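Local structure of amine Dehydrogenase (Pseudomonas putida, 1JMX) at residues A342-R347 and N358-D363; F393-A397 and R408-A414; R378-A384 and P445-G449; A373-I379 and H480-Q486; D208-V214 and G226-L232. The protein carries two c-type hemes as the alpha subunit of a quinohemoprotein amine dehydrogenase and probably passes electrons on from amine oxidation. All coordinates share one frame; numbering follows the deposited sequence.

In the fold
Along the chain, contact 5 comes first, in the eight-stranded antiparallel barrel; contact 1 follows in the next beta domain, and contacts 2, 3 and 4 all lie in the last. Contacts 2 and 3 are each nested inside the long loop that contact 4 closes. Contacts 3 and 4, centres 13 Å apart, share Arg378, whose side chain lies about 13 Å from a heme c, and Ile379. Contacts 2 and 4 meet through Phe393, which packs on Ser375 and Met481. Contact 1 touches contact 2, which belongs to the next family domain, through Tyr362 on Ile409. Contact 5 stands 33 Å or more from the others, centre to centre. The beta domains thus form a chain of modules.

Contact 1 (A342-R347 and N358-D363)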
# COMPACT_ATOMS: atom_id res chain seq x y z
N ALA A 342 -50.11 1.53 -13.89
CA ALA A 342 -48.99 1.03 -14.70
C ALA A 342 -48.27 -0.10 -13.97
O ALA A 342 -47.86 0.07 -12.82
CB ALA A 342 -48.02 2.16 -15.03
N LYS A 343 -48.18 -1.26 -14.61
CA LYS A 343 -47.52 -2.43 -14.02
C LYS A 343 -46.03 -2.20 -13.84
O LYS A 343 -45.36 -1.69 -14.73
CB LYS A 343 -47.75 -3.68 -14.87
CG LYS A 343 -49.13 -4.32 -14.73
CD LYS A 343 -49.34 -4.91 -13.32
CE LYS A 343 -50.68 -5.65 -13.19
NZ LYS A 343 -50.75 -6.90 -14.03
N PRO A 344 -45.49 -2.60 -12.69
CA PRO A 344 -44.06 -2.44 -12.42
C PRO A 344 -43.20 -3.32 -13.33
O PRO A 344 -43.52 -4.48 -13.57
CB PRO A 344 -43.95 -2.86 -10.95
CG PRO A 344 -45.01 -3.91 -10.82
CD PRO A 344 -46.16 -3.26 -11.56
N GLY A 345 -42.13 -2.75 -13.88
CA GLY A 345 -41.24 -3.51 -14.75
C GLY A 345 -40.48 -2.60 -15.68
O GLY A 345 -40.74 -1.39 -15.74
N GLN A 346 -39.53 -3.16 -16.42
CA GLN A 346 -38.72 -2.38 -17.34
C GLN A 346 -39.48 -2.13 -18.66
O GLN A 346 -40.27 -2.96 -19.11
CB GLN A 346 -37.37 -3.06 -17.62
CG GLN A 346 -36.45 -3.26 -16.39
CD GLN A 346 -35.52 -2.07 -16.08
OE1 GLN A 346 -35.34 -1.16 -16.90
NE2 GLN A 346 -34.91 -2.09 -14.89
N ARG A 347 -39.24 -0.97 -19.26
CA ARG A 347 -39.89 -0.59 -20.51
C ARG A 347 -38.85 -0.35 -21.58
O ARG A 347 -37.84 0.33 -21.34
CB ARG A 347 -40.71 0.68 -20.32
CG ARG A 347 -41.86 0.51 -19.35
CD ARG A 347 -42.92 -0.41 -19.94
NE ARG A 347 -43.69 -1.10 -18.91
CZ ARG A 347 -44.42 -0.50 -17.97
NH1 ARG A 347 -44.50 0.82 -17.90
NH2 ARG A 347 -45.04 -1.23 -17.07
N ASN A 358 -33.64 1.07 -21.21
CA ASN A 358 -34.83 0.67 -20.48
C ASN A 358 -35.24 1.68 -19.42
O ASN A 358 -34.42 2.46 -18.94
CB ASN A 358 -34.64 -0.72 -19.87
CG ASN A 358 -34.46 -1.80 -20.93
OD1 ASN A 358 -35.02 -1.72 -22.03
ND2 ASN A 358 -33.67 -2.82 -20.60
N LEU A 359 -36.54 1.69 -19.12
CA LEU A 359 -37.13 2.59 -18.12
C LEU A 359 -37.84 1.73 -17.09
O LEU A 359 -38.74 0.96 -17.42
CB LEU A 359 -38.14 3.54 -18.79
CG LEU A 359 -38.73 4.69 -17.98
CD1 LEU A 359 -37.64 5.58 -17.44
CD2 LEU A 359 -39.65 5.51 -18.87
N ALA A 360 -37.42 1.83 -15.83
CA ALA A 360 -38.03 1.05 -14.77
C ALA A 360 -39.25 1.77 -14.22
O ALA A 360 -39.16 2.91 -13.78
CB ALA A 360 -37.04 0.81 -13.65
N VAL A 361 -40.41 1.13 -14.35
CA VAL A 361 -41.64 1.68 -13.82
C VAL A 361 -41.80 0.89 -12.54
O VAL A 361 -41.71 -0.33 -12.56
CB VAL A 361 -42.84 1.39 -14.74
CG1 VAL A 361 -44.14 1.88 -14.09
CG2 VAL A 361 -42.64 2.06 -16.06
N TYR A 362 -42.00 1.57 -11.42
CA TYR A 362 -42.13 0.84 -10.17
C TYR A 362 -43.26 1.36 -9.30
O TYR A 362 -43.70 2.50 -9.45
CB TYR A 362 -40.81 0.88 -9.38
CG TYR A 362 -40.51 2.22 -8.73
CD1 TYR A 362 -40.73 2.41 -7.37
CD2 TYR A 362 -40.00 3.29 -9.48
CE1 TYR A 362 -40.45 3.63 -6.76
CE2 TYR A 362 -39.72 4.52 -8.88
CZ TYR A 362 -39.95 4.67 -7.51
OH TYR A 362 -39.67 5.87 -6.90
N ASP A 363 -43.71 0.50 -8.38
CA ASP A 363 -44.78 0.86 -7.46
C ASP A 363 -44.28 1.16 -6.06
O ASP A 363 -44.64 2.18 -5.47
CB ASP A 363 -45.90 -0.21 -7.44
CG ASP A 363 -45.38 -1.65 -7.28
OD1 ASP A 363 -44.14 -1.88 -7.21
OD2 ASP A 363 -46.23 -2.56 -7.20
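A chi1 of 175° turns Val361 CG1 away from the backbone N and carries that methyl to 4.0 Å from Ala342 CB. Gln346 turns CG beside its own N and bends again at chi2 (-88°), so that its amide folds back over the neighbouring strand: NE2 lies 3.8 Å from Ala360 CB, and OE1 lies 3.1 Å from Asn358 CB. The two strands form an antiparallel hairpin, their axes 4.2 Å apart. Gly345 with Val361 and Arg347 with Leu359 are hydrogen-bonded pairs, and Gln346 with Ala360 is the non-hydrogen-bonded pair between them. Gly345 N reaches Val361 O at 2.8 Å, and Val361 N returns to Gly345 O at 2.9 Å with a nearly straight N-H...O angle of 171°. Before the strand proper, Pro344 CA leans on Val361 O in a CA-H...O contact of 3.2 Å, while its ring lies beside the Asp363 carboxylate. The hairpin joins the sheet of this E-set domain by backbone bonds from Ala360 and Tyr362 to strand 285-295. On the Gln346 and Ala360 face, Leu407 of the following domain packs against both side chains. Chemically, backbone bonding fixes the register, and the side chains add mainly apolar and amide-to-methyl contacts.

Contact 2 (F393-A397 and R408-A414)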
# COMPACT_ATOMS: atom_id res chain seq x y z
N PHE A 393 -21.27 8.15 -2.05
CA PHE A 393 -22.25 7.08 -2.12
C PHE A 393 -23.53 7.36 -2.84
O PHE A 393 -23.92 8.51 -3.04
CB PHE A 393 -22.55 6.58 -0.71
CG PHE A 393 -21.33 6.31 0.11
CD1 PHE A 393 -20.80 7.30 0.93
CD2 PHE A 393 -20.69 5.08 0.03
CE1 PHE A 393 -19.64 7.07 1.67
CE2 PHE A 393 -19.54 4.84 0.77
CZ PHE A 393 -19.01 5.84 1.58
N GLU A 394 -24.22 6.28 -3.18
CA GLU A 394 -25.49 6.34 -3.87
C GLU A 394 -26.37 5.23 -3.27
O GLU A 394 -25.87 4.21 -2.79
CB GLU A 394 -25.23 6.09 -5.36
CG GLU A 394 -26.22 6.74 -6.28
CD GLU A 394 -25.94 8.20 -6.55
OE1 GLU A 394 -24.92 8.51 -7.19
OE2 GLU A 394 -26.78 9.04 -6.16
N ALA A 395 -27.68 5.45 -3.22
CA ALA A 395 -28.61 4.45 -2.69
C ALA A 395 -29.35 3.79 -3.84
O ALA A 395 -30.15 4.42 -4.52
CB ALA A 395 -29.59 5.09 -1.72
N GLU A 396 -29.02 2.52 -4.09
CA GLU A 396 -29.62 1.75 -5.17
C GLU A 396 -30.90 1.02 -4.74
O GLU A 396 -30.86 0.11 -3.92
CB GLU A 396 -28.59 0.76 -5.69
CG GLU A 396 -29.09 -0.17 -6.76
CD GLU A 396 -28.11 -1.28 -7.01
OE1 GLU A 396 -27.87 -2.07 -6.08
OE2 GLU A 396 -27.55 -1.35 -8.12
N ALA A 397 -32.01 1.42 -5.35
CA ALA A 397 -33.33 0.86 -5.05
C ALA A 397 -33.70 -0.38 -5.85
O ALA A 397 -33.41 -0.47 -7.04
CB ALA A 397 -34.39 1.93 -5.23
N ARG A 408 -34.39 -3.67 -10.65
CA ARG A 408 -33.49 -2.62 -10.18
C ARG A 408 -34.11 -1.31 -10.67
O ARG A 408 -34.23 -1.08 -11.88
CB ARG A 408 -32.07 -2.79 -10.74
CG ARG A 408 -31.10 -1.74 -10.16
CD ARG A 408 -29.65 -1.98 -10.59
NE ARG A 408 -29.13 -0.92 -11.45
CZ ARG A 408 -28.54 0.19 -11.02
NH1 ARG A 408 -28.39 0.41 -9.73
NH2 ARG A 408 -28.11 1.10 -11.89
N ILE A 409 -34.59 -0.51 -9.73
CA ILE A 409 -35.21 0.77 -10.05
C ILE A 409 -34.15 1.75 -10.53
O ILE A 409 -34.24 2.28 -11.63
CB ILE A 409 -35.96 1.36 -8.82
CG1 ILE A 409 -37.28 0.61 -8.56
CG2 ILE A 409 -36.31 2.82 -9.07
CD1 ILE A 409 -37.14 -0.83 -8.21
N GLY A 410 -33.16 2.00 -9.67
CA GLY A 410 -32.10 2.93 -10.01
C GLY A 410 -31.55 3.57 -8.75
O GLY A 410 -31.68 3.00 -7.67
N TYR A 411 -30.94 4.74 -8.88
CA TYR A 411 -30.39 5.44 -7.73
C TYR A 411 -31.39 6.48 -7.25
O TYR A 411 -31.57 7.51 -7.90
CB TYR A 411 -29.07 6.12 -8.11
CG TYR A 411 -27.95 5.17 -8.46
CD1 TYR A 411 -27.11 5.42 -9.55
CD2 TYR A 411 -27.69 4.05 -7.67
CE1 TYR A 411 -26.04 4.58 -9.84
CE2 TYR A 411 -26.62 3.20 -7.95
CZ TYR A 411 -25.80 3.47 -9.04
OH TYR A 411 -24.75 2.63 -9.34
N LEU A 412 -32.04 6.20 -6.12
CA LEU A 412 -33.04 7.10 -5.56
C LEU A 412 -32.49 8.02 -4.48
O LEU A 412 -31.60 7.63 -3.72
CB LEU A 412 -34.22 6.30 -5.00
CG LEU A 412 -35.08 5.50 -5.98
CD1 LEU A 412 -36.27 4.91 -5.27
CD2 LEU A 412 -35.55 6.41 -7.09
N PRO A 413 -33.01 9.26 -4.40
CA PRO A 413 -32.57 10.23 -3.40
C PRO A 413 -32.77 9.71 -1.98
O PRO A 413 -33.73 8.99 -1.70
CB PRO A 413 -33.44 11.45 -3.70
CG PRO A 413 -34.68 10.85 -4.31
CD PRO A 413 -34.09 9.81 -5.23
N ALA A 414 -31.85 10.05 -1.09
CA ALA A 414 -31.94 9.58 0.28
C ALA A 414 -31.20 10.46 1.27
O ALA A 414 -30.48 11.38 0.91
CB ALA A 414 -31.39 8.16 0.36
O HOH W 1 -28.91 8.08 -3.89
O HOH W 2 -25.26 -0.17 -9.15
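Glu396 OE2 and Arg408 NH1 form a salt bridge across a beta hairpin of the E-set family domain, whose strands run at 164° to each other. Glu396 extends from chi1 177°, and the Arg408 chain bends at chi3 to bring NH1 back; carboxylate and guanidinium planes stand 68° apart, and the component N-H...O bond is weak and, at 2.5 Å between NH1 and OE2, suspiciously short. Glu396 CB meets the edge of the Tyr411 ring. Glu394 CG lies over one face of that ring, but is modelled too close to be trusted in detail. The other face of the hairpin is apolar: Ala397 CB packs 3.5 Å from Leu412 CD1, and Ala395 CB lies 4.1 Å from Ala414 CB. Behind these groups, Ala397 N bonds to Gly410 O at 2.8 Å and Leu412 N to Ala395 O at 3.0 Å. Further out, Trp398 NE1 holds Glu396 OE1, Ala192 N holds Glu394 OE1, and His189 meets the Tyr411 ring. A water joins Glu396 OE2 to Tyr411 OH. Another ties the strands together at the Glu394 end: it accepts from Ala395 N at 3.0 Å and donates to Leu412 O at 2.7 Å.

Contact 3 (R378-A384 and P445-G449)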
# COMPACT_ATOMS: atom_id res chain seq x y z
N ARG A 378 -9.79 8.53 2.86
CA ARG A 378 -8.48 8.77 3.47
C ARG A 378 -8.33 10.19 4.01
O ARG A 378 -8.80 11.15 3.40
CB ARG A 378 -7.36 8.49 2.46
CG ARG A 378 -7.61 7.29 1.55
CD ARG A 378 -6.48 7.02 0.58
NE ARG A 378 -5.39 6.34 1.26
CZ ARG A 378 -4.92 5.14 0.96
NH1 ARG A 378 -5.43 4.43 -0.04
NH2 ARG A 378 -3.98 4.60 1.72
N ILE A 379 -7.71 10.32 5.16
CA ILE A 379 -7.47 11.62 5.74
C ILE A 379 -6.45 12.30 4.83
O ILE A 379 -5.78 11.65 4.04
CB ILE A 379 -6.93 11.53 7.20
CG1 ILE A 379 -5.61 10.75 7.25
CG2 ILE A 379 -7.98 10.90 8.12
CD1 ILE A 379 -5.05 10.57 8.65
N GLY A 380 -6.37 13.62 4.92
CA GLY A 380 -5.43 14.35 4.09
C GLY A 380 -5.40 15.81 4.48
O GLY A 380 -5.98 16.21 5.49
N GLU A 381 -4.71 16.60 3.66
CA GLU A 381 -4.56 18.04 3.86
C GLU A 381 -4.13 18.37 5.29
O GLU A 381 -3.44 17.57 5.91
CB GLU A 381 -5.84 18.76 3.44
CG GLU A 381 -6.03 18.78 1.91
CD GLU A 381 -7.49 18.77 1.47
OE1 GLU A 381 -8.31 19.53 2.05
OE2 GLU A 381 -7.82 18.00 0.53
N ASN A 382 -4.55 19.52 5.81
CA ASN A 382 -4.18 19.95 7.16
C ASN A 382 -2.68 20.26 7.19
O ASN A 382 -2.04 20.20 8.24
CB ASN A 382 -4.57 18.89 8.21
CG ASN A 382 -4.42 19.38 9.66
OD1 ASN A 382 -4.17 18.59 10.56
ND2 ASN A 382 -4.56 20.69 9.87
N GLY A 383 -2.14 20.60 6.02
CA GLY A 383 -0.73 20.90 5.90
C GLY A 383 0.05 19.83 5.17
O GLY A 383 1.19 20.06 4.76
N ALA A 384 -0.58 18.67 4.97
CA ALA A 384 0.05 17.55 4.29
C ALA A 384 0.17 17.70 2.78
O ALA A 384 -0.55 18.47 2.15
CB ALA A 384 -0.68 16.25 4.63
N PRO A 445 -13.59 13.25 5.00
CA PRO A 445 -12.76 12.80 6.13
C PRO A 445 -12.04 13.93 6.84
O PRO A 445 -11.91 15.04 6.31
CB PRO A 445 -11.79 11.81 5.48
CG PRO A 445 -11.67 12.32 4.09
CD PRO A 445 -13.08 12.69 3.73
N GLY A 446 -11.58 13.66 8.06
CA GLY A 446 -10.88 14.67 8.83
C GLY A 446 -9.49 14.99 8.30
O GLY A 446 -9.02 14.37 7.33
N GLY A 447 -8.85 15.97 8.92
CA GLY A 447 -7.51 16.37 8.53
C GLY A 447 -6.46 15.36 8.95
O GLY A 447 -6.64 14.61 9.91
N ALA A 448 -5.35 15.33 8.21
CA ALA A 448 -4.25 14.42 8.47
C ALA A 448 -3.45 14.79 9.73
O ALA A 448 -3.67 15.84 10.33
CB ALA A 448 -3.33 14.36 7.26
N GLY A 449 -2.52 13.91 10.09
CA GLY A 449 -1.68 14.13 11.26
C GLY A 449 -2.24 13.52 12.53
O GLY A 449 -3.37 13.03 12.55
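Two loops without regular strand meet through a single backbone bridge, Gly380 with Gly447, their CA atoms 5.3 Å apart, and Ala448 N donates to Gly380 O at 2.9 Å. Gly447 CA adds a CA-H...O contact to the same oxygen at 3.4 Å, so one carbonyl receives both. Ile379 is the main apolar side chain: with chi1 at 59°, CG1 sits between the backbone N and the carbonyl carbon, and CD1 passes over Ala448 CA at 3.9 Å. Its CB lies against Gly446 O at 3.5 Å, yet that oxygen and Gly380 N are buried without a polar partner in the model. Ala448 CB fits against Glu381 O at 3.5 Å and Ala384 CB at 4.2 Å, placing it at the mouth of the type I' turn from Glu381 to Ala384. At the other end, Pro445 brings CG to within 3.2 Å of Arg378 O. With no side chain at Gly447, Asn382 CB can lie over its CA, where a CB would run into it. Lys388 binds both Pro445 O and the Glu381 carboxylate, through NZ and backbone N respectively. Aromatic packing from another protein chain covers Asn382, Ala384 and Ala448. This is a loop-to-loop junction at the end of an E-set beta domain, combining a tight type I' turn with a glycine-rich loop at a subunit interface.

Contact 4 (A373-I379 and H480-Q486); sequences AFSIARI and HMIVTVQ
The His480 imidazole receives the edge of the Phe374 ring on one face, with Phe374 CE1 offset toward the rim; the centroids are 5.3 Å apart and the planes 65° from each other, an offset edge-to-face pair. Phe421 also stacks with the imidazole, and Asn463 OD1 binds its NE2. At the edge of the Phe374 ring, Ile482 CD1 approaches CE1 to 4.0 Å. Both side chains swing their rings to the far side of CB from their own backbone N, which sets them side by side and pointing the same way. The Arg378 guanidinium takes Val485 O at its edge, NE at 3.0 Å and NH2 at 3.1 Å, the oxygen tilted 16° out of the guanidinium plane. This side-on grip puts two donors on one carbonyl, reached from opposite faces of its plane; NH2 has a further bond to an acidic side chain of another protein chain. The segments are parallel neighbours in the mixed sheet of the E-set family domain, brought together across a hundred intervening residues. Their ladder alternates donors, for example Ala377 N to Ile482 O and Thr484 N to Ala377 O. Beyond the strand, Ile379 N continues it to Thr484 O at 2.8 Å. On the face opposite the rings, Ala377 CB touches Met481 SD and Val483 CG2, each at 3.9 Å, while a water links Ser375 OG with His480 O. Gln486 bends at chi2, and its OE1 comes 3.8 Å from Ile379 CD1.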
# COMPACT_ATOMS: atom_id res chain seq x y z
N ALA A 373 -20.62 -0.77 -1.89
CA ALA A 373 -20.90 -1.51 -0.65
C ALA A 373 -19.73 -1.37 0.34
O ALA A 373 -19.94 -1.31 1.55
CB ALA A 373 -21.17 -2.98 -0.95
N PHE A 374 -18.51 -1.34 -0.21
CA PHE A 374 -17.29 -1.18 0.58
C PHE A 374 -16.38 -0.17 -0.13
O PHE A 374 -16.22 -0.21 -1.35
CB PHE A 374 -16.56 -2.51 0.74
CG PHE A 374 -15.30 -2.41 1.56
CD1 PHE A 374 -15.36 -2.23 2.94
CD2 PHE A 374 -14.05 -2.46 0.95
CE1 PHE A 374 -14.19 -2.11 3.70
CE2 PHE A 374 -12.87 -2.34 1.70
CZ PHE A 374 -12.95 -2.17 3.08
N SER A 375 -15.79 0.74 0.64
CA SER A 375 -14.91 1.74 0.06
C SER A 375 -13.90 2.27 1.07
O SER A 375 -14.04 2.09 2.28
CB SER A 375 -15.72 2.90 -0.53
OG SER A 375 -16.37 3.65 0.47
N ILE A 376 -12.89 2.97 0.56
CA ILE A 376 -11.84 3.53 1.40
C ILE A 376 -11.75 5.05 1.28
O ILE A 376 -11.57 5.59 0.19
CB ILE A 376 -10.43 2.93 1.02
CG1 ILE A 376 -10.41 1.41 1.25
CG2 ILE A 376 -9.31 3.63 1.79
CD1 ILE A 376 -10.56 1.01 2.69
N ALA A 377 -11.91 5.73 2.41
CA ALA A 377 -11.80 7.18 2.49
C ALA A 377 -10.44 7.41 3.16
O ALA A 377 -9.98 6.58 3.93
CB ALA A 377 -12.92 7.75 3.35
N ARG A 378 -9.79 8.53 2.86
CA ARG A 378 -8.48 8.77 3.47
C ARG A 378 -8.33 10.19 4.01
O ARG A 378 -8.80 11.15 3.40
CB ARG A 378 -7.36 8.49 2.46
CG ARG A 378 -7.61 7.29 1.55
CD ARG A 378 -6.48 7.02 0.58
NE ARG A 378 -5.39 6.34 1.26
CZ ARG A 378 -4.92 5.14 0.96
NH1 ARG A 378 -5.43 4.43 -0.04
NH2 ARG A 378 -3.98 4.60 1.72
N ILE A 379 -7.71 10.32 5.16
CA ILE A 379 -7.47 11.62 5.74
C ILE A 379 -6.45 12.30 4.83
O ILE A 379 -5.78 11.65 4.04
CB ILE A 379 -6.93 11.53 7.20
CG1 ILE A 379 -5.61 10.75 7.25
CG2 ILE A 379 -7.98 10.90 8.12
CD1 ILE A 379 -5.05 10.57 8.65
N HIS A 480 -20.35 -0.06 4.09
CA HIS A 480 -19.20 -0.10 4.98
C HIS A 480 -18.08 0.76 4.43
O HIS A 480 -17.62 0.57 3.31
CB HIS A 480 -18.70 -1.54 5.14
CG HIS A 480 -17.61 -1.70 6.16
ND1 HIS A 480 -16.87 -2.86 6.29
CD2 HIS A 480 -17.16 -0.86 7.12
CE1 HIS A 480 -16.02 -2.73 7.28
NE2 HIS A 480 -16.17 -1.52 7.80
N MET A 481 -17.64 1.72 5.24
CA MET A 481 -16.57 2.61 4.86
C MET A 481 -15.50 2.68 5.94
O MET A 481 -15.80 2.73 7.13
CB MET A 481 -17.11 4.02 4.59
CG MET A 481 -16.03 5.04 4.28
SD MET A 481 -16.60 6.73 4.17
CE MET A 481 -17.27 6.98 5.81
N ILE A 482 -14.24 2.65 5.51
CA ILE A 482 -13.11 2.77 6.42
C ILE A 482 -12.35 4.03 6.03
O ILE A 482 -12.03 4.23 4.85
CB ILE A 482 -12.17 1.53 6.35
CG1 ILE A 482 -12.82 0.32 7.01
CG2 ILE A 482 -10.85 1.84 7.03
CD1 ILE A 482 -12.05 -0.94 6.83
N VAL A 483 -12.15 4.92 6.99
CA VAL A 483 -11.41 6.15 6.76
C VAL A 483 -10.02 5.88 7.30
O VAL A 483 -9.86 5.60 8.49
CB VAL A 483 -12.01 7.34 7.54
CG1 VAL A 483 -11.26 8.61 7.21
CG2 VAL A 483 -13.48 7.49 7.23
N THR A 484 -9.03 5.86 6.41
CA THR A 484 -7.64 5.62 6.82
C THR A 484 -6.61 6.67 6.50
O THR A 484 -6.94 7.79 6.11
CB THR A 484 -7.07 4.29 6.31
OG1 THR A 484 -7.62 3.95 5.03
CG2 THR A 484 -7.29 3.25 7.33
N VAL A 485 -5.36 6.25 6.65
CA VAL A 485 -4.19 7.06 6.43
C VAL A 485 -3.82 7.27 4.96
O VAL A 485 -4.27 6.55 4.07
CB VAL A 485 -2.99 6.44 7.19
CG1 VAL A 485 -3.36 6.25 8.66
CG2 VAL A 485 -2.59 5.11 6.57
N GLN A 486 -2.95 8.24 4.74
CA GLN A 486 -2.49 8.60 3.41
C GLN A 486 -1.44 7.62 2.87
O GLN A 486 -0.99 6.72 3.58
CB GLN A 486 -1.84 10.00 3.41
CG GLN A 486 -2.34 10.99 4.47
CD GLN A 486 -1.54 10.93 5.77
OE1 GLN A 486 -1.85 10.14 6.64
NE2 GLN A 486 -0.54 11.78 5.90
O HOH W 3 -18.71 1.87 1.21

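Contact 5 (D208-V214 and G226-L232); sequences DTFKVEV and GSGSAIL
Strands 209-214 and 226-232 run antiparallel, 4.5 Å apart at their axes and at 149°, so the ladder is distinctly twisted. Hydrogen-bonded pairs Phe210 with Ala230, Val212 with Gly228 and Val214 with Gly226 alternate with non-hydrogen-bonded pairs Thr209 with Ile231, Lys211 with Ser229 and Glu213 with Ser227. Each hydrogen-bonded pair is joined in both directions; Val214 N to Gly226 O and Gly226 N to Val214 O are both 2.8 Å. Leu232 N extends the ladder to Asp208 O at 2.9 Å. On the face carrying Phe210, Val212 and Ala230, a chi1 of -172° turns Val212 CG2 beside the backbone N and onto Ala230 CB at 3.9 Å. The Phe210 ring is met at its edge by Leu232 CB, 3.9 Å from CE2, the two side chains running at a slant to each other. Gly226 and Gly228 give this face no side chains, so the backbone there lies directly beside the valines, and Trp238 of the next strand covers Val212 and Ala230. The opposite face is largely polar, though Thr209 and Ile231 lie side by side with CG2 to CG1 at 3.7 Å. At the end away from the hairpin turn, a water donates to Leu232 O at 2.8 Å and weakly to Asp208 OD1, while Lys62 of helix 54-67 forms a salt bridge with that carboxylate. The two-faced hairpin, flanked by strands 194-204 and 237-244, is consistent with its place in a closed eight-stranded sheet where each strand lies beside its sequence neighbours, an up-and-down antiparallel barrel.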
# COMPACT_ATOMS: atom_id res chain seq x y z
N ASP A 208 -1.44 13.15 -33.34
CA ASP A 208 -2.50 12.35 -32.69
C ASP A 208 -3.13 13.08 -31.51
O ASP A 208 -3.72 12.45 -30.63
CB ASP A 208 -1.96 10.99 -32.24
CG ASP A 208 -1.70 10.05 -33.40
OD1 ASP A 208 -1.05 9.00 -33.19
OD2 ASP A 208 -2.15 10.35 -34.53
N THR A 209 -2.98 14.40 -31.48
CA THR A 209 -3.56 15.22 -30.43
C THR A 209 -4.80 15.93 -31.00
O THR A 209 -4.97 16.02 -32.22
CB THR A 209 -2.54 16.26 -29.89
OG1 THR A 209 -2.33 17.27 -30.88
CG2 THR A 209 -1.22 15.60 -29.58
N PHE A 210 -5.67 16.41 -30.11
CA PHE A 210 -6.90 17.07 -30.53
C PHE A 210 -7.25 18.19 -29.57
O PHE A 210 -6.71 18.27 -28.46
CB PHE A 210 -8.09 16.10 -30.51
CG PHE A 210 -7.87 14.82 -31.27
CD1 PHE A 210 -8.23 14.73 -32.61
CD2 PHE A 210 -7.35 13.70 -30.64
CE1 PHE A 210 -8.07 13.54 -33.31
CE2 PHE A 210 -7.18 12.50 -31.33
CZ PHE A 210 -7.54 12.42 -32.67
N LYS A 211 -8.16 19.05 -30.03
CA LYS A 211 -8.71 20.14 -29.23
C LYS A 211 -10.05 19.54 -28.82
O LYS A 211 -10.68 18.83 -29.61
CB LYS A 211 -8.94 21.40 -30.07
CG LYS A 211 -7.67 22.14 -30.49
CD LYS A 211 -8.04 23.51 -31.07
CE LYS A 211 -6.83 24.32 -31.52
NZ LYS A 211 -7.22 25.67 -32.03
N VAL A 212 -10.49 19.80 -27.60
CA VAL A 212 -11.74 19.23 -27.11
C VAL A 212 -12.64 20.28 -26.48
O VAL A 212 -12.18 21.16 -25.75
CB VAL A 212 -11.47 18.10 -26.05
CG1 VAL A 212 -12.77 17.37 -25.71
CG2 VAL A 212 -10.44 17.10 -26.57
N GLU A 213 -13.93 20.16 -26.75
CA GLU A 213 -14.91 21.09 -26.21
C GLU A 213 -16.09 20.29 -25.66
O GLU A 213 -16.72 19.52 -26.38
CB GLU A 213 -15.40 22.03 -27.31
CG GLU A 213 -16.28 23.17 -26.82
CD GLU A 213 -15.57 24.52 -26.87
OE1 GLU A 213 -15.60 25.25 -25.84
OE2 GLU A 213 -14.98 24.85 -27.93
N VAL A 214 -16.35 20.46 -24.37
CA VAL A 214 -17.44 19.77 -23.72
C VAL A 214 -18.55 20.77 -23.45
O VAL A 214 -18.31 21.84 -22.89
CB VAL A 214 -16.97 19.15 -22.39
CG1 VAL A 214 -18.04 18.26 -21.81
CG2 VAL A 214 -15.69 18.37 -22.60
N GLY A 226 -16.64 22.79 -20.79
CA GLY A 226 -15.20 22.87 -20.66
C GLY A 226 -14.45 22.84 -21.97
O GLY A 226 -15.00 22.57 -23.03
N SER A 227 -13.17 23.13 -21.85
CA SER A 227 -12.25 23.17 -22.98
C SER A 227 -10.96 22.49 -22.55
O SER A 227 -10.52 22.62 -21.40
CB SER A 227 -11.96 24.64 -23.33
OG SER A 227 -10.85 24.76 -24.21
N GLY A 228 -10.34 21.75 -23.47
CA GLY A 228 -9.10 21.07 -23.16
C GLY A 228 -8.50 20.42 -24.37
O GLY A 228 -8.77 20.82 -25.51
N SER A 229 -7.68 19.40 -24.15
CA SER A 229 -7.04 18.69 -25.24
C SER A 229 -6.90 17.22 -24.92
O SER A 229 -7.11 16.79 -23.79
CB SER A 229 -5.68 19.31 -25.54
OG SER A 229 -4.89 19.35 -24.37
N ALA A 230 -6.54 16.44 -25.93
CA ALA A 230 -6.38 15.02 -25.77
C ALA A 230 -5.39 14.44 -26.77
O ALA A 230 -5.10 15.06 -27.80
CB ALA A 230 -7.72 14.33 -25.92
N ILE A 231 -4.82 13.29 -26.41
CA ILE A 231 -3.87 12.58 -27.25
C ILE A 231 -4.45 11.19 -27.39
O ILE A 231 -5.21 10.74 -26.53
CB ILE A 231 -2.46 12.47 -26.59
CG1 ILE A 231 -1.88 13.87 -26.36
CG2 ILE A 231 -1.50 11.70 -27.52
CD1 ILE A 231 -0.46 13.87 -25.79
N LEU A 232 -4.10 10.52 -28.47
CA LEU A 232 -4.60 9.18 -28.73
C LEU A 232 -3.41 8.23 -28.89
O LEU A 232 -2.55 8.43 -29.76
CB LEU A 232 -5.48 9.22 -29.99
CG LEU A 232 -6.43 8.11 -30.43
CD1 LEU A 232 -5.82 7.29 -31.55
CD2 LEU A 232 -6.88 7.25 -29.27
O HOH W 4 -2.83 6.54 -31.82